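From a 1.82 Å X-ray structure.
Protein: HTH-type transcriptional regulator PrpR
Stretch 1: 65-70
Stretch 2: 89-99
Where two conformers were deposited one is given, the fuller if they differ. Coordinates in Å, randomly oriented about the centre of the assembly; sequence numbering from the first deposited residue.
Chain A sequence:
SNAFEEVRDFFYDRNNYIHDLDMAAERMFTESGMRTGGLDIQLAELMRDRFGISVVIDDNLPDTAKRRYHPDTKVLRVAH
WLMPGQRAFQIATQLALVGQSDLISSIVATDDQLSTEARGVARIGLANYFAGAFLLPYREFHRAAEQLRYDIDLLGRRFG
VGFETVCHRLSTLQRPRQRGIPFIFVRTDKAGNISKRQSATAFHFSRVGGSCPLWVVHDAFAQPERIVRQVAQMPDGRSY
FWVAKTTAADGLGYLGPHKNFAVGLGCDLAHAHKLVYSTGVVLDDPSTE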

# COMPACT_ATOMS: atom_id res chain seq x y z
N ALA A 65 -7.16 15.72 9.38
CA ALA A 65 -6.67 14.35 9.45
C ALA A 65 -7.67 13.40 8.79
O ALA A 65 -8.84 13.74 8.58
CB ALA A 65 -6.43 13.95 10.90
N LYS A 66 -7.21 12.19 8.45
CA LYS A 66 -8.13 11.18 7.94
C LYS A 66 -8.81 10.40 9.05
O LYS A 66 -9.83 9.74 8.79
CB LYS A 66 -7.41 10.21 7.00
CG LYS A 66 -6.89 10.85 5.71
CD LYS A 66 -6.31 9.80 4.77
CE LYS A 66 -5.84 10.42 3.45
NZ LYS A 66 -5.51 9.38 2.43
N ARG A 67 -8.29 10.45 10.27
CA ARG A 67 -8.92 9.79 11.40
C ARG A 67 -8.46 10.45 12.69
O ARG A 67 -7.45 11.15 12.72
CB ARG A 67 -8.62 8.29 11.42
CG ARG A 67 -7.19 7.97 11.88
CD ARG A 67 -6.90 6.46 11.90
NE ARG A 67 -5.55 6.25 12.41
CZ ARG A 67 -4.45 6.25 11.65
NH1 ARG A 67 -4.53 6.45 10.34
NH2 ARG A 67 -3.27 6.07 12.22
N ARG A 68 -9.24 10.23 13.74
CA ARG A 68 -8.87 10.64 15.09
C ARG A 68 -9.45 9.60 16.05
O ARG A 68 -10.66 9.40 16.08
CB ARG A 68 -9.40 12.04 15.43
CG ARG A 68 -8.92 12.59 16.78
CD ARG A 68 -7.42 12.84 16.77
NE ARG A 68 -6.88 13.17 18.09
CZ ARG A 68 -6.55 14.40 18.47
NH1 ARG A 68 -6.71 15.43 17.65
NH2 ARG A 68 -6.06 14.61 19.68
N TYR A 69 -8.58 8.94 16.81
CA TYR A 69 -9.02 7.97 17.78
C TYR A 69 -9.21 8.66 19.13
O TYR A 69 -8.37 9.45 19.56
CB TYR A 69 -8.01 6.82 17.89
CG TYR A 69 -8.48 5.73 18.82
CD1 TYR A 69 -9.72 5.14 18.64
CD2 TYR A 69 -7.68 5.29 19.86
CE1 TYR A 69 -10.16 4.14 19.47
CE2 TYR A 69 -8.11 4.29 20.71
CZ TYR A 69 -9.35 3.72 20.51
OH TYR A 69 -9.81 2.73 21.34
N HIS A 70 -10.35 8.38 19.77
CA HIS A 70 -10.70 8.90 21.09
C HIS A 70 -10.59 7.76 22.09
O HIS A 70 -11.58 7.06 22.37
CB HIS A 70 -12.11 9.50 21.08
CG HIS A 70 -12.24 10.75 20.25
ND1 HIS A 70 -12.51 11.98 20.80
CD2 HIS A 70 -12.14 10.94 18.92
CE1 HIS A 70 -12.57 12.89 19.84
NE2 HIS A 70 -12.34 12.28 18.68
N PHE A 89 -9.44 1.58 5.01
CA PHE A 89 -8.00 1.64 5.28
C PHE A 89 -7.72 2.28 6.64
O PHE A 89 -6.89 1.79 7.42
CB PHE A 89 -7.29 2.39 4.16
CG PHE A 89 -5.80 2.29 4.22
CD1 PHE A 89 -5.13 1.28 3.53
CD2 PHE A 89 -5.07 3.21 4.93
CE1 PHE A 89 -3.75 1.20 3.56
CE2 PHE A 89 -3.68 3.13 4.99
CZ PHE A 89 -3.03 2.13 4.30
N GLN A 90 -8.41 3.38 6.94
CA GLN A 90 -8.22 4.04 8.23
C GLN A 90 -8.65 3.14 9.38
O GLN A 90 -7.97 3.10 10.42
CB GLN A 90 -9.02 5.35 8.27
CG GLN A 90 -8.51 6.39 7.30
CD GLN A 90 -7.04 6.68 7.51
OE1 GLN A 90 -6.61 6.98 8.62
NE2 GLN A 90 -6.26 6.62 6.43
N ILE A 91 -9.79 2.47 9.25
CA ILE A 91 -10.29 1.63 10.33
C ILE A 91 -9.35 0.46 10.56
O ILE A 91 -9.04 0.10 11.71
CB ILE A 91 -11.72 1.14 10.03
CG1 ILE A 91 -12.65 2.34 9.84
CG2 ILE A 91 -12.21 0.23 11.15
CD1 ILE A 91 -13.97 1.98 9.07
N ALA A 92 -8.86 -0.15 9.48
CA ALA A 92 -7.96 -1.28 9.63
C ALA A 92 -6.61 -0.85 10.19
O ALA A 92 -5.97 -1.61 10.92
CB ALA A 92 -7.79 -2.00 8.28
N THR A 93 -6.18 0.38 9.88
CA THR A 93 -4.97 0.91 10.49
C THR A 93 -5.13 1.01 12.00
O THR A 93 -4.27 0.56 12.76
CB THR A 93 -4.60 2.26 9.88
OG1 THR A 93 -4.27 2.09 8.50
CG2 THR A 93 -3.36 2.85 10.60
N GLN A 94 -6.27 1.55 12.46
CA GLN A 94 -6.52 1.63 13.89
C GLN A 94 -6.67 0.24 14.51
O GLN A 94 -6.25 0.02 15.65
CB GLN A 94 -7.77 2.48 14.17
CG GLN A 94 -7.93 2.84 15.65
CD GLN A 94 -6.81 3.74 16.12
OE1 GLN A 94 -6.25 3.57 17.21
NE2 GLN A 94 -6.47 4.72 15.29
N LEU A 95 -7.27 -0.70 13.77
CA LEU A 95 -7.38 -2.08 14.26
C LEU A 95 -6.00 -2.66 14.55
O LEU A 95 -5.81 -3.34 15.57
CB LEU A 95 -8.11 -2.94 13.22
CG LEU A 95 -8.01 -4.48 13.34
CD1 LEU A 95 -8.43 -4.97 14.70
CD2 LEU A 95 -8.85 -5.16 12.25
N ALA A 96 -5.03 -2.39 13.69
CA ALA A 96 -3.67 -2.84 13.95
C ALA A 96 -3.10 -2.17 15.19
O ALA A 96 -2.49 -2.82 16.03
CB ALA A 96 -2.77 -2.55 12.75
N LEU A 97 -3.27 -0.85 15.30
CA LEU A 97 -2.72 -0.14 16.45
C LEU A 97 -3.29 -0.64 17.77
O LEU A 97 -2.57 -0.68 18.78
CB LEU A 97 -2.98 1.37 16.28
CG LEU A 97 -2.20 2.00 15.12
CD1 LEU A 97 -2.60 3.47 14.89
CD2 LEU A 97 -0.69 1.89 15.34
N VAL A 98 -4.56 -1.07 17.80
CA VAL A 98 -5.19 -1.45 19.07
C VAL A 98 -5.20 -2.96 19.29
O VAL A 98 -5.17 -3.42 20.44
CB VAL A 98 -6.63 -0.90 19.19
CG1 VAL A 98 -6.65 0.62 19.03
CG2 VAL A 98 -7.58 -1.60 18.23
N GLY A 99 -5.27 -3.74 18.22
CA GLY A 99 -5.42 -5.18 18.34
C GLY A 99 -4.21 -6.00 17.94
O GLY A 99 -4.16 -7.21 18.19

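A short strand packs alongside a helix mainly through side chains, and a single arginine, Arg 67, supplies the main polar link and the largest share of the contact. The strand, residues 67-70, and the helix run in roughly the same direction, at 38° to each other. Their axes come within 9.7 Å. Together the two stretches bury 409 Å².

The strand alternates. Arg 67 and Tyr 69 direct their CA-to-CB bonds toward the helix, while that of Arg 68 points away and Arg 68 makes no contact. On the helix, Gln 90, Thr 93, Gln 94, Leu 97 and Val 98 point toward the strand. Alternating steps of three and one residues keep them on one side.

Arg 67 is extended beyond chi1, with chi1 p and chi2 and chi3 both t, so its guanidinium reaches the helix. NH1 of Arg 67 donates a hydrogen bond to OE1 of Gln 90, at 2.8 Å and an angle of 158°. The oxygen lies near the guanidinium plane, where the N-H groups point. Gln 90 folds back with chi1 and chi2 both m, and its NE2 is hydrogen-bonded elsewhere in the structure. The side-chain amide of Gln 94 also lies at the guanidinium edge. A methyl covers one guanidinium face: CG2 of Thr 93 is 3.6 Å from NH2 of Arg 67. The hydroxyl of Thr 93 turns to its own helix, with OG1 donating to O of Phe 89 at 2.8 Å.

Lys 66 packs by its aliphatic base, with its CB 3.6 Å from CD of Gln 90. Its end leads away, which lets the charged amine bond elsewhere.

Farther along, the Tyr 69 ring lays one face against the Gln 94 amide. CE2 of Tyr 69 meets CG1 of Val 98 at 4.3 Å, a looser apolar contact.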